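Local coordinates for protein MHC class I antigen (Anolis carolinensis, PDB 7CPO) that binds a peptide in the groove of its alpha 1 and alpha 2 domains and, as an MHC class I molecule, probably presents it to T cells, at residues 3-8 and 101-107; 131-135 and 155-159; 199-204 and 247-253; 256-261 and 272-276. The contacts are given in a common frame with arbitrary orientation. Residue numbers count along the deposited sequence, not the author numbering.

Interaction 1 of 4, residues 3-8 and 101-107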
loop_
_atom_site.group_PDB
_atom_site.type_symbol
_atom_site.label_atom_id
_atom_site.label_comp_id
_atom_site.label_asym_id
_atom_site.label_seq_id
_atom_site.Cartn_x
_atom_site.Cartn_y
_atom_site.Cartn_z
ATOM N N SER A 3 2.445 -10.834 -15.866
ATOM C CA SER A 3 1.320 -11.213 -15.008
ATOM C C SER A 3 1.740 -12.208 -13.920
ATOM O O SER A 3 1.266 -13.341 -13.881
ATOM C CB SER A 3 0.196 -11.804 -15.859
ATOM O OG SER A 3 -0.824 -12.365 -15.055
ATOM N N SER A 4 2.613 -11.772 -13.020
ATOM C CA SER A 4 3.180 -12.628 -11.996
ATOM C C SER A 4 2.403 -12.484 -10.685
ATOM O O SER A 4 1.465 -11.697 -10.575
ATOM C CB SER A 4 4.648 -12.275 -11.804
ATOM O OG SER A 4 4.743 -10.996 -11.214
ATOM N N HIS A 5 2.815 -13.254 -9.674
ATOM C CA HIS A 5 2.268 -13.157 -8.326
ATOM C C HIS A 5 3.393 -13.055 -7.306
ATOM O O HIS A 5 4.518 -13.516 -7.533
ATOM C CB HIS A 5 1.390 -14.364 -7.973
ATOM C CG HIS A 5 0.214 -14.520 -8.872
ATOM N ND1 HIS A 5 -0.918 -13.741 -8.756
ATOM C CD2 HIS A 5 0.004 -15.338 -9.928
ATOM C CE1 HIS A 5 -1.782 -14.085 -9.691
ATOM N NE2 HIS A 5 -1.241 -15.043 -10.423
ATOM N N SER A 6 3.070 -12.484 -6.156
ATOM C CA SER A 6 4.089 -12.212 -5.163
ATOM C C SER A 6 3.524 -12.392 -3.763
ATOM O O SER A 6 2.327 -12.214 -3.520
ATOM C CB SER A 6 4.633 -10.800 -5.336
ATOM O OG SER A 6 3.576 -9.876 -5.127
ATOM N N MET A 7 4.409 -12.753 -2.846
ATOM C CA MET A 7 4.158 -12.680 -1.413
ATOM C C MET A 7 5.142 -11.684 -0.813
ATOM O O MET A 7 6.346 -11.764 -1.077
ATOM C CB MET A 7 4.319 -14.040 -0.741
ATOM C CG MET A 7 4.021 -13.971 0.744
ATOM S SD MET A 7 4.385 -15.497 1.589
ATOM C CE MET A 7 6.152 -15.399 1.807
ATOM N N ARG A 8 4.635 -10.760 -0.005
ATOM C CA ARG A 8 5.393 -9.580 0.386
ATOM C C ARG A 8 5.128 -9.284 1.859
ATOM O O ARG A 8 3.963 -9.168 2.254
ATOM C CB ARG A 8 4.981 -8.378 -0.490
ATOM C CG ARG A 8 5.636 -8.309 -1.905
ATOM C CD ARG A 8 4.745 -7.749 -3.041
ATOM N NE ARG A 8 3.969 -6.576 -2.644
ATOM C CZ ARG A 8 2.633 -6.535 -2.633
ATOM N NH1 ARG A 8 1.933 -7.603 -3.006
ATOM N NH2 ARG A 8 1.984 -5.438 -2.237
ATOM N N TYR A 101 10.606 -7.879 2.424
ATOM C CA TYR A 101 11.123 -9.076 1.797
ATOM C C TYR A 101 9.972 -9.848 1.196
ATOM O O TYR A 101 8.824 -9.732 1.638
ATOM C CB TYR A 101 11.897 -9.955 2.783
ATOM C CG TYR A 101 11.112 -10.516 3.944
ATOM C CD1 TYR A 101 10.632 -11.822 3.922
ATOM C CD2 TYR A 101 10.895 -9.760 5.082
ATOM C CE1 TYR A 101 9.945 -12.353 4.994
ATOM C CE2 TYR A 101 10.218 -10.276 6.153
ATOM C CZ TYR A 101 9.741 -11.580 6.109
ATOM O OH TYR A 101 9.050 -12.094 7.196
ATOM N N GLY A 102 10.298 -10.644 0.190
ATOM C CA GLY A 102 9.314 -11.515 -0.407
ATOM C C GLY A 102 9.842 -12.081 -1.706
ATOM O O GLY A 102 11.002 -11.886 -2.063
ATOM N N CYS A 103 8.952 -12.760 -2.415
ATOM C CA CYS A 103 9.292 -13.438 -3.648
ATOM C C CYS A 103 8.270 -13.134 -4.725
ATOM O O CYS A 103 7.125 -12.775 -4.456
ATOM C CB CYS A 103 9.356 -14.950 -3.452
ATOM S SG CYS A 103 7.912 -15.575 -2.607
ATOM N N GLU A 104 8.694 -13.353 -5.950
ATOM C CA GLU A 104 7.852 -13.193 -7.121
ATOM C C GLU A 104 7.885 -14.486 -7.926
ATOM O O GLU A 104 8.961 -15.042 -8.168
ATOM C CB GLU A 104 8.337 -12.022 -7.975
ATOM C CG GLU A 104 7.409 -11.691 -9.127
ATOM C CD GLU A 104 8.017 -10.703 -10.103
ATOM O OE1 GLU A 104 9.209 -10.369 -9.948
ATOM O OE2 GLU A 104 7.307 -10.279 -11.038
ATOM N N LEU A 105 6.719 -14.964 -8.330
ATOM C CA LEU A 105 6.597 -16.114 -9.218
ATOM C C LEU A 105 5.975 -15.645 -10.529
ATOM O O LEU A 105 4.786 -15.307 -10.571
ATOM C CB LEU A 105 5.747 -17.206 -8.570
ATOM C CG LEU A 105 5.525 -18.436 -9.439
ATOM C CD1 LEU A 105 6.874 -19.147 -9.740
ATOM C CD2 LEU A 105 4.509 -19.366 -8.797
ATOM N N ARG A 106 6.758 -15.641 -11.603
ATOM C CA ARG A 106 6.203 -15.147 -12.859
ATOM C C ARG A 106 5.446 -16.254 -13.592
ATOM O O ARG A 106 5.529 -17.440 -13.245
ATOM C CB ARG A 106 7.312 -14.547 -13.724
ATOM C CG ARG A 106 8.210 -13.639 -12.905
ATOM C CD ARG A 106 9.193 -12.821 -13.717
ATOM N NE ARG A 106 10.121 -12.138 -12.806
ATOM C CZ ARG A 106 11.279 -12.654 -12.389
ATOM N NH1 ARG A 106 11.673 -13.852 -12.823
ATOM N NH2 ARG A 106 12.052 -11.972 -11.548
ATOM N N ASN A 107 4.668 -15.844 -14.606
ATOM C CA ASN A 107 3.838 -16.786 -15.358
ATOM C C ASN A 107 4.658 -17.793 -16.141
ATOM O O ASN A 107 4.139 -18.853 -16.506
ATOM C CB ASN A 107 2.920 -16.054 -16.331
ATOM C CG ASN A 107 1.620 -15.646 -15.687
ATOM O OD1 ASN A 107 1.304 -16.071 -14.563
ATOM N ND2 ASN A 107 0.841 -14.827 -16.396
#
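Strand 101-105 runs antiparallel to strand 5-8 at 174°, axes 4.7 Å apart. Y101 points its side chain away from 3-8. Its OH is hydrogen-bonded to Y26 and to the backbone of the bound peptide. G102 and R8 form a non-hydrogen-bonded pair; a CB on G102 would clash with M7 O. C103 and M7 form a hydrogen-bonded pair: C103 N to M7 O is 3.1 Å and M7 N to C103 O is 3.2 Å. E104 sits opposite S6, and its OE2 accepts a 2.7 Å hydrogen bond from S4 OG. E104 OE1 forms a 3.5 Å salt bridge with R106 NE, and R106 NH1 is hydrogen-bonded to S110 OG. L105 pairs with H5 through L105 N to H5 O at 2.8 Å and H5 N to L105 O at 3.0 Å. N107 then turns toward S3. These are central strands of the peptide-binding platform. The face with M7, C103 and L105 lies against helix 152-176, with C103 disulfide-bonded to C166. Beyond 5-8, strand 25-30 continues the sheet.

Interaction 2 of 4, residues 131-135 and 155-159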
loop_
_atom_site.group_PDB
_atom_site.type_symbol
_atom_site.label_atom_id
_atom_site.label_comp_id
_atom_site.label_asym_id
_atom_site.label_seq_id
_atom_site.Cartn_x
_atom_site.Cartn_y
_atom_site.Cartn_z
ATOM N N THR A 131 24.952 -13.147 -5.531
ATOM C CA THR A 131 26.348 -13.211 -5.118
ATOM C C THR A 131 26.508 -13.656 -3.679
ATOM O O THR A 131 27.643 -13.862 -3.238
ATOM C CB THR A 131 27.016 -11.844 -5.278
ATOM O OG1 THR A 131 26.309 -10.891 -4.477
ATOM C CG2 THR A 131 26.970 -11.392 -6.745
ATOM N N LEU A 132 25.399 -13.797 -2.947
ATOM C CA LEU A 132 25.385 -14.061 -1.509
ATOM C C LEU A 132 26.270 -13.080 -0.743
ATOM O O LEU A 132 27.048 -13.461 0.134
ATOM C CB LEU A 132 25.786 -15.500 -1.212
ATOM C CG LEU A 132 24.657 -16.519 -1.348
ATOM C CD1 LEU A 132 25.136 -17.880 -0.920
ATOM C CD2 LEU A 132 23.424 -16.104 -0.558
ATOM N N THR A 133 26.143 -11.796 -1.078
ATOM C CA THR A 133 26.806 -10.718 -0.351
ATOM C C THR A 133 25.787 -9.627 -0.063
ATOM O O THR A 133 24.682 -9.617 -0.616
ATOM C CB THR A 133 27.986 -10.125 -1.139
ATOM O OG1 THR A 133 27.512 -9.580 -2.373
ATOM C CG2 THR A 133 29.045 -11.189 -1.433
ATOM N N TRP A 134 26.168 -8.674 0.785
ATOM C CA TRP A 134 25.270 -7.597 1.184
ATOM C C TRP A 134 25.721 -6.268 0.587
ATOM O O TRP A 134 26.920 -5.977 0.534
ATOM C CB TRP A 134 25.192 -7.501 2.716
ATOM C CG TRP A 134 24.570 -8.742 3.373
ATOM C CD1 TRP A 134 25.207 -9.908 3.690
ATOM C CD2 TRP A 134 23.198 -8.917 3.765
ATOM N NE1 TRP A 134 24.323 -10.799 4.260
ATOM C CE2 TRP A 134 23.083 -10.214 4.324
ATOM C CE3 TRP A 134 22.052 -8.100 3.702
ATOM C CZ2 TRP A 134 21.867 -10.718 4.817
ATOM C CZ3 TRP A 134 20.849 -8.598 4.193
ATOM C CH2 TRP A 134 20.769 -9.899 4.741
ATOM N N MET A 135 24.754 -5.466 0.132
ATOM C CA MET A 135 25.001 -4.114 -0.359
ATOM C C MET A 135 24.701 -3.100 0.743
ATOM O O MET A 135 23.536 -2.843 1.059
ATOM C CB MET A 135 24.145 -3.802 -1.584
ATOM C CG MET A 135 24.152 -4.859 -2.635
ATOM S SD MET A 135 22.871 -4.516 -3.845
ATOM C CE MET A 135 22.960 -2.710 -3.937
ATOM N N ASN A 155 23.337 -16.585 5.476
ATOM C CA ASN A 155 23.042 -16.040 4.156
ATOM C C ASN A 155 22.403 -17.087 3.257
ATOM O O ASN A 155 21.561 -16.745 2.421
ATOM C CB ASN A 155 24.314 -15.496 3.518
ATOM C CG ASN A 155 24.804 -14.237 4.191
ATOM O OD1 ASN A 155 24.022 -13.492 4.807
ATOM N ND2 ASN A 155 26.115 -13.989 4.082
ATOM N N GLU A 156 22.764 -18.365 3.427
ATOM C CA GLU A 156 22.134 -19.399 2.617
ATOM C C GLU A 156 20.705 -19.680 3.074
ATOM O O GLU A 156 19.835 -19.944 2.237
ATOM C CB GLU A 156 22.962 -20.679 2.609
ATOM C CG GLU A 156 24.278 -20.526 1.847
ATOM C CD GLU A 156 24.179 -20.857 0.344
ATOM O OE1 GLU A 156 23.057 -20.854 -0.223
ATOM O OE2 GLU A 156 25.243 -21.090 -0.281
ATOM N N TYR A 157 20.422 -19.597 4.384
ATOM C CA TYR A 157 19.028 -19.724 4.824
ATOM C C TYR A 157 18.145 -18.714 4.118
ATOM O O TYR A 157 16.993 -19.015 3.781
ATOM C CB TYR A 157 18.879 -19.515 6.334
ATOM C CG TYR A 157 19.602 -20.487 7.215
ATOM C CD1 TYR A 157 19.871 -21.786 6.791
ATOM C CD2 TYR A 157 20.014 -20.106 8.489
ATOM C CE1 TYR A 157 20.532 -22.682 7.616
ATOM C CE2 TYR A 157 20.677 -20.983 9.309
ATOM C CZ TYR A 157 20.930 -22.275 8.874
ATOM O OH TYR A 157 21.585 -23.159 9.708
ATOM N N LYS A 158 18.666 -17.498 3.905
ATOM C CA LYS A 158 17.865 -16.452 3.285
ATOM C C LYS A 158 17.647 -16.723 1.802
ATOM O O LYS A 158 16.526 -16.571 1.303
ATOM C CB LYS A 158 18.528 -15.098 3.517
ATOM C CG LYS A 158 18.435 -14.671 4.942
ATOM C CD LYS A 158 19.198 -13.415 5.219
ATOM C CE LYS A 158 19.055 -13.039 6.704
ATOM N NZ LYS A 158 19.418 -14.161 7.583
ATOM N N LYS A 159 18.696 -17.148 1.092
ATOM C CA LYS A 159 18.538 -17.571 -0.297
ATOM C C LYS A 159 17.530 -18.712 -0.408
ATOM O O LYS A 159 16.618 -18.673 -1.243
ATOM C CB LYS A 159 19.892 -17.994 -0.864
ATOM C CG LYS A 159 19.891 -18.397 -2.336
ATOM C CD LYS A 159 21.299 -18.861 -2.767
ATOM C CE LYS A 159 21.443 -19.024 -4.281
ATOM N NZ LYS A 159 20.434 -19.953 -4.869
HETATM O O HOH W 1 27.703 -15.674 1.853
#
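An indole nitrogen ties a sheet-edge strand to a helix through one buried amide. W134 NE1 donates to N155 OD1 at 2.8 Å, the sole direct hydrogen bond between 131-135 and 155-159. At the other end of the amide, N155 ND2 reaches a water at 3.2 Å, which donates to L132 O at 2.9 Å. N155 ND2 is also hydrogen-bonded to the backbone O of W148.

L132 has positive phi and psi (51°, 46°). It forms a G1 beta bulge with T133 opposite D128. Its side chain points at the helix. L132 CD2 lies 3.6 Å from N155 O and 4.0 Å from K159 CB, while L132 CD1 is 3.3 Å from E156 OE2. The aliphatic part of K158 runs by the edge of the indole, with K158 CD 3.8 Å from W134 CZ2. Its NZ hydrogen-bonds an aromatic side chain of the bound peptide.

The contact joins the outermost strand of the alpha 2 half of the platform to the helix that walls the groove. Leucine and lysine carbons pack around the polar centre. Because the N155 amide accepts from the indole at one end and donates at the other, its orientation between W134 and L132 O is defined.

Interaction 3 of 4, residues 199-204 and 247-253; sequences GMETLI and RSVKVDP
This is an antiparallel strand pair in the immunoglobulin C1-set domain, within a four-stranded sheet. Build 201-204 and 247-251 as extended strands, axes 4.6 Å apart and directions at 154°. E201 faces V251 and L203 faces V249 as hydrogen-bonded pairs. T202-K250 and I204-S248 are non-hydrogen-bonded pairs. Set E201 N to V251 O at 3.1 Å, V251 N to E201 O at 2.7 Å, and V249 N to L203 O at 3.1 Å. L203 (chi1 m, chi2 t) is the main bump on its face. It fills the hollow between the two valines, with L203 CB 4.0 Å from V249 CG1 and L203 CG 3.8 Å from V251 CG2. W219 packs against both L203 and V249. On the other face T202 CG2 lies 3.8 Å from S248 CB. M200, m at all three chi angles, folds over D252 and P253. M200 SD is 3.5 Å from P253 CD, and M200 CE is 3.5 Å from D252 CA. The last bond is L203 N to V249 O, 2.8 Å.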
loop_
_atom_site.group_PDB
_atom_site.type_symbol
_atom_site.label_atom_id
_atom_site.label_comp_id
_atom_site.label_asym_id
_atom_site.label_seq_id
_atom_site.Cartn_x
_atom_site.Cartn_y
_atom_site.Cartn_z
ATOM N N GLY A 199 -14.192 30.257 -18.628
ATOM C CA GLY A 199 -15.134 29.862 -19.664
ATOM C C GLY A 199 -14.779 28.571 -20.379
ATOM O O GLY A 199 -15.212 28.317 -21.505
ATOM N N MET A 200 -13.958 27.761 -19.723
ATOM C CA MET A 200 -13.605 26.429 -20.181
ATOM C C MET A 200 -14.236 25.413 -19.240
ATOM O O MET A 200 -14.650 25.752 -18.135
ATOM C CB MET A 200 -12.083 26.257 -20.227
ATOM C CG MET A 200 -11.381 27.243 -21.145
ATOM S SD MET A 200 -11.862 27.103 -22.881
ATOM C CE MET A 200 -10.691 25.884 -23.453
ATOM N N GLU A 201 -14.329 24.164 -19.689
ATOM C CA GLU A 201 -14.898 23.095 -18.876
ATOM C C GLU A 201 -13.832 22.059 -18.569
ATOM O O GLU A 201 -12.965 21.782 -19.402
ATOM C CB GLU A 201 -16.071 22.398 -19.583
ATOM C CG GLU A 201 -17.366 23.180 -19.590
ATOM C CD GLU A 201 -18.471 22.498 -20.377
ATOM O OE1 GLU A 201 -18.225 21.419 -20.965
ATOM O OE2 GLU A 201 -19.588 23.053 -20.416
ATOM N N THR A 202 -13.899 21.488 -17.367
ATOM C CA THR A 202 -13.099 20.321 -17.009
ATOM C C THR A 202 -13.999 19.090 -17.038
ATOM O O THR A 202 -15.013 19.036 -16.328
ATOM C CB THR A 202 -12.450 20.470 -15.632
ATOM O OG1 THR A 202 -11.651 21.652 -15.604
ATOM C CG2 THR A 202 -11.548 19.257 -15.343
ATOM N N LEU A 203 -13.640 18.116 -17.871
ATOM C CA LEU A 203 -14.347 16.843 -17.929
ATOM C C LEU A 203 -13.652 15.841 -17.009
ATOM O O LEU A 203 -12.461 15.549 -17.187
ATOM C CB LEU A 203 -14.402 16.321 -19.366
ATOM C CG LEU A 203 -15.151 17.160 -20.420
ATOM C CD1 LEU A 203 -15.333 16.384 -21.733
ATOM C CD2 LEU A 203 -16.493 17.658 -19.895
ATOM N N ILE A 204 -14.388 15.314 -16.029
ATOM C CA ILE A 204 -13.830 14.389 -15.043
ATOM C C ILE A 204 -14.307 12.974 -15.339
ATOM O O ILE A 204 -15.508 12.729 -15.494
ATOM C CB ILE A 204 -14.203 14.793 -13.612
ATOM C CG1 ILE A 204 -13.678 16.194 -13.314
ATOM C CG2 ILE A 204 -13.651 13.779 -12.616
ATOM C CD1 ILE A 204 -14.162 16.728 -12.000
ATOM N N ARG A 247 -9.454 10.798 -13.835
ATOM C CA ARG A 247 -8.656 11.459 -14.853
ATOM C C ARG A 247 -9.473 12.585 -15.469
ATOM O O ARG A 247 -10.638 12.382 -15.827
ATOM C CB ARG A 247 -8.227 10.481 -15.936
ATOM C CG ARG A 247 -7.028 10.940 -16.717
ATOM C CD ARG A 247 -6.661 9.859 -17.701
ATOM N NE ARG A 247 -5.461 10.186 -18.470
ATOM C CZ ARG A 247 -4.212 9.992 -18.051
ATOM N NH1 ARG A 247 -3.988 9.466 -16.853
ATOM N NH2 ARG A 247 -3.191 10.304 -18.843
ATOM N N SER A 248 -8.845 13.751 -15.614
ATOM C CA SER A 248 -9.506 14.973 -16.047
ATOM C C SER A 248 -8.812 15.567 -17.265
ATOM O O SER A 248 -7.638 15.306 -17.539
ATOM C CB SER A 248 -9.530 16.016 -14.931
ATOM O OG SER A 248 -8.213 16.451 -14.655
ATOM N N VAL A 249 -9.574 16.375 -17.996
ATOM C CA VAL A 249 -9.074 17.143 -19.132
ATOM C C VAL A 249 -9.829 18.468 -19.171
ATOM O O VAL A 249 -11.018 18.532 -18.845
ATOM C CB VAL A 249 -9.215 16.351 -20.455
ATOM C CG1 VAL A 249 -10.668 15.959 -20.698
ATOM C CG2 VAL A 249 -8.648 17.151 -21.633
ATOM N N LYS A 250 -9.127 19.539 -19.518
ATOM C CA LYS A 250 -9.780 20.821 -19.733
ATOM C C LYS A 250 -10.148 20.914 -21.208
ATOM O O LYS A 250 -9.272 20.830 -22.080
ATOM C CB LYS A 250 -8.907 22.000 -19.304
ATOM C CG LYS A 250 -9.747 23.280 -19.201
ATOM C CD LYS A 250 -8.991 24.516 -18.721
ATOM C CE LYS A 250 -9.276 24.785 -17.225
ATOM N NZ LYS A 250 -10.712 25.140 -16.936
ATOM N N VAL A 251 -11.442 21.032 -21.488
ATOM C CA VAL A 251 -11.927 21.043 -22.857
ATOM C C VAL A 251 -12.596 22.371 -23.128
ATOM O O VAL A 251 -12.888 23.163 -22.229
ATOM C CB VAL A 251 -12.896 19.894 -23.176
ATOM C CG1 VAL A 251 -12.295 18.561 -22.766
ATOM C CG2 VAL A 251 -14.249 20.150 -22.520
ATOM N N ASP A 252 -12.903 22.543 -24.342
ATOM C CA ASP A 252 -13.031 23.805 -25.013
ATOM C C ASP A 252 -14.491 24.221 -25.090
ATOM O O ASP A 252 -15.399 23.408 -24.856
ATOM C CB ASP A 252 -12.407 23.659 -26.406
ATOM C CG ASP A 252 -11.172 22.738 -26.387
ATOM O OD1 ASP A 252 -10.091 23.156 -25.890
ATOM O OD2 ASP A 252 -11.300 21.572 -26.828
ATOM N N PRO A 253 -14.754 25.498 -25.378
ATOM C CA PRO A 253 -16.132 25.888 -25.669
ATOM C C PRO A 253 -16.576 25.150 -26.918
ATOM O O PRO A 253 -15.805 24.997 -27.869
ATOM C CB PRO A 253 -16.050 27.407 -25.893
ATOM C CG PRO A 253 -14.625 27.803 -25.665
ATOM C CD PRO A 253 -13.805 26.563 -25.757
#

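Interaction 4 of 4, residues 256-261 and 272-276; sequences RERYKC and VDVAW
Backbone hydrogen bonds fix the register. C261 pairs with V274 as an antiparallel hydrogen-bonded pair, with CA atoms 4.9 Å apart. C261 N donates to V274 O at a very short 2.5 Å, and V274 N donates to C261 O at 2.9 Å. K260 CA is nearest A275 CA, at 4.4 Å. Strands 259-261 and 272-274 have axes 4.5 Å apart and directions at 131°, so the pair twists strongly. Before the strand, 256-258 is a 3-10 turn, with Y259 N hydrogen-bonded to R256 O at 3.1 Å.

Two CA-H...O contacts support the pair: K260 CA to V274 O and D273 CA to C261 O, both 3.3 Å.

These strands are the last two of the immunoglobulin C1-set domain and form a beta hairpin. C261 (chi1 t) carries the disulfide to C205 that links its two sheets.

K260 (chi1 m) lays its carbons along 272-276, with K260 CG 3.9 Å from A275 CB and K260 CD 4.1 Å from D273 CB. The C-terminal W276 (chi1 t, chi2 73°) meets R256 (chi1 -136°): R256 CD is 3.6 Å from W276 CE3, and W276 CZ3 lies over one face of the guanidinium.

R256 NE forms a salt bridge with E201, and D273 OD1 is hydrogen-bonded to H262.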
loop_
_atom_site.group_PDB
_atom_site.type_symbol
_atom_site.label_atom_id
_atom_site.label_comp_id
_atom_site.label_asym_id
_atom_site.label_seq_id
_atom_site.Cartn_x
_atom_site.Cartn_y
_atom_site.Cartn_z
ATOM N N ARG A 256 -17.197 19.767 -26.667
ATOM C CA ARG A 256 -17.274 18.674 -25.703
ATOM C C ARG A 256 -17.228 17.301 -26.360
ATOM O O ARG A 256 -16.544 16.395 -25.868
ATOM C CB ARG A 256 -18.553 18.813 -24.875
ATOM C CG ARG A 256 -18.318 18.574 -23.416
ATOM C CD ARG A 256 -19.573 18.730 -22.633
ATOM N NE ARG A 256 -19.857 20.128 -22.350
ATOM C CZ ARG A 256 -20.691 20.873 -23.064
ATOM N NH1 ARG A 256 -21.315 20.358 -24.126
ATOM N NH2 ARG A 256 -20.896 22.136 -22.715
ATOM N N GLU A 257 -17.945 17.132 -27.477
ATOM C CA GLU A 257 -18.196 15.828 -28.094
ATOM C C GLU A 257 -16.953 15.187 -28.702
ATOM O O GLU A 257 -17.034 14.048 -29.178
ATOM C CB GLU A 257 -19.267 15.958 -29.186
ATOM C CG GLU A 257 -18.781 16.661 -30.473
ATOM C CD GLU A 257 -18.595 18.177 -30.313
ATOM O OE1 GLU A 257 -18.928 18.733 -29.236
ATOM O OE2 GLU A 257 -18.112 18.817 -31.273
ATOM N N ARG A 258 -15.827 15.886 -28.745
ATOM C CA ARG A 258 -14.607 15.279 -29.252
ATOM C C ARG A 258 -13.904 14.415 -28.207
ATOM O O ARG A 258 -13.021 13.630 -28.570
ATOM C CB ARG A 258 -13.657 16.374 -29.755
ATOM C CG ARG A 258 -14.179 17.210 -30.932
ATOM C CD ARG A 258 -13.143 18.238 -31.392
ATOM N NE ARG A 258 -12.086 17.683 -32.238
ATOM C CZ ARG A 258 -10.961 18.327 -32.558
ATOM N NH1 ARG A 258 -10.729 19.547 -32.089
ATOM N NH2 ARG A 258 -10.062 17.746 -33.342
ATOM N N TYR A 259 -14.291 14.523 -26.933
ATOM C CA TYR A 259 -13.587 13.888 -25.823
ATOM C C TYR A 259 -14.392 12.738 -25.226
ATOM O O TYR A 259 -15.582 12.888 -24.916
ATOM C CB TYR A 259 -13.266 14.914 -24.740
ATOM C CG TYR A 259 -12.394 16.018 -25.256
ATOM C CD1 TYR A 259 -12.943 17.125 -25.890
ATOM C CD2 TYR A 259 -11.024 15.953 -25.126
ATOM C CE1 TYR A 259 -12.138 18.130 -26.371
ATOM C CE2 TYR A 259 -10.218 16.952 -25.599
ATOM C CZ TYR A 259 -10.775 18.037 -26.220
ATOM O OH TYR A 259 -9.949 19.034 -26.686
ATOM N N LYS A 260 -13.723 11.606 -25.045
ATOM C CA LYS A 260 -14.278 10.398 -24.459
ATOM C C LYS A 260 -13.270 9.854 -23.467
ATOM O O LYS A 260 -12.059 9.984 -23.676
ATOM C CB LYS A 260 -14.569 9.339 -25.525
ATOM C CG LYS A 260 -15.798 9.632 -26.366
ATOM C CD LYS A 260 -15.911 8.672 -27.531
ATOM C CE LYS A 260 -16.863 9.234 -28.566
ATOM N NZ LYS A 260 -18.247 8.779 -28.337
ATOM N N CYS A 261 -13.755 9.258 -22.389
ATOM C CA CYS A 261 -12.870 8.628 -21.421
ATOM C C CYS A 261 -12.682 7.162 -21.814
ATOM O O CYS A 261 -13.647 6.390 -21.832
ATOM C CB CYS A 261 -13.434 8.762 -20.011
ATOM S SG CYS A 261 -12.472 7.872 -18.788
ATOM N N VAL A 272 -13.994 0.367 -23.054
ATOM C CA VAL A 272 -15.131 1.283 -23.069
ATOM C C VAL A 272 -14.637 2.694 -23.367
ATOM O O VAL A 272 -13.504 3.066 -23.036
ATOM C CB VAL A 272 -15.938 1.266 -21.751
ATOM C CG1 VAL A 272 -16.420 -0.137 -21.430
ATOM C CG2 VAL A 272 -15.114 1.823 -20.607
ATOM N N ASP A 273 -15.504 3.479 -24.012
ATOM C CA ASP A 273 -15.256 4.886 -24.314
ATOM C C ASP A 273 -16.482 5.664 -23.860
ATOM O O ASP A 273 -17.557 5.534 -24.457
ATOM C CB ASP A 273 -15.006 5.110 -25.805
ATOM C CG ASP A 273 -13.814 4.356 -26.320
ATOM O OD1 ASP A 273 -12.729 4.966 -26.429
ATOM O OD2 ASP A 273 -13.963 3.149 -26.607
ATOM N N VAL A 274 -16.323 6.481 -22.824
ATOM C CA VAL A 274 -17.437 7.168 -22.182
ATOM C C VAL A 274 -17.289 8.672 -22.393
ATOM O O VAL A 274 -16.234 9.249 -22.107
ATOM C CB VAL A 274 -17.518 6.803 -20.688
ATOM C CG1 VAL A 274 -18.870 7.165 -20.117
ATOM C CG2 VAL A 274 -17.280 5.318 -20.517
ATOM N N ALA A 275 -18.350 9.297 -22.902
ATOM C CA ALA A 275 -18.448 10.741 -23.087
ATOM C C ALA A 275 -19.383 11.340 -22.047
ATOM O O ALA A 275 -20.087 10.632 -21.322
ATOM C CB ALA A 275 -18.951 11.084 -24.491
ATOM N N TRP A 276 -19.400 12.662 -21.982
ATOM C CA TRP A 276 -20.312 13.330 -21.055
ATOM C C TRP A 276 -21.782 13.103 -21.445
ATOM O O TRP A 276 -22.149 12.995 -22.623
ATOM C CB TRP A 276 -20.015 14.822 -20.976
ATOM C CG TRP A 276 -20.960 15.547 -20.090
ATOM C CD1 TRP A 276 -21.001 15.510 -18.724
ATOM C CD2 TRP A 276 -22.023 16.411 -20.500
ATOM N NE1 TRP A 276 -22.018 16.308 -18.257
ATOM C CE2 TRP A 276 -22.664 16.872 -19.327
ATOM C CE3 TRP A 276 -22.500 16.839 -21.746
ATOM C CZ2 TRP A 276 -23.752 17.745 -19.365
ATOM C CZ3 TRP A 276 -23.583 17.702 -21.781
ATOM C CH2 TRP A 276 -24.192 18.147 -20.598
ATOM O OXT TRP A 276 -22.649 12.997 -20.566
#

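Interactions 1 and 2 both reach the eight-stranded platform; interaction 2 joins it to helix 152-176, and interaction 1 lies within it. Their centres are about 19 Å apart and their nearest atoms about 8 Å. Each reaches the bound peptide: Y101 of interaction 1 hydrogen-bonds its backbone, and K158 of interaction 2 hydrogen-bonds one of its aromatic side chains. Interactions 3 and 4 lie in the immunoglobulin domain, with centres about 11 Å apart. They touch directly. E201 OE1 is 2.5 Å from R256 NE in a salt bridge, and D252 OD2 is 2.9 Å from Y259 OH, a probable hydrogen bond. Interaction 3 is centred about 40 Å from interaction 1 and about 53 Å from interaction 2.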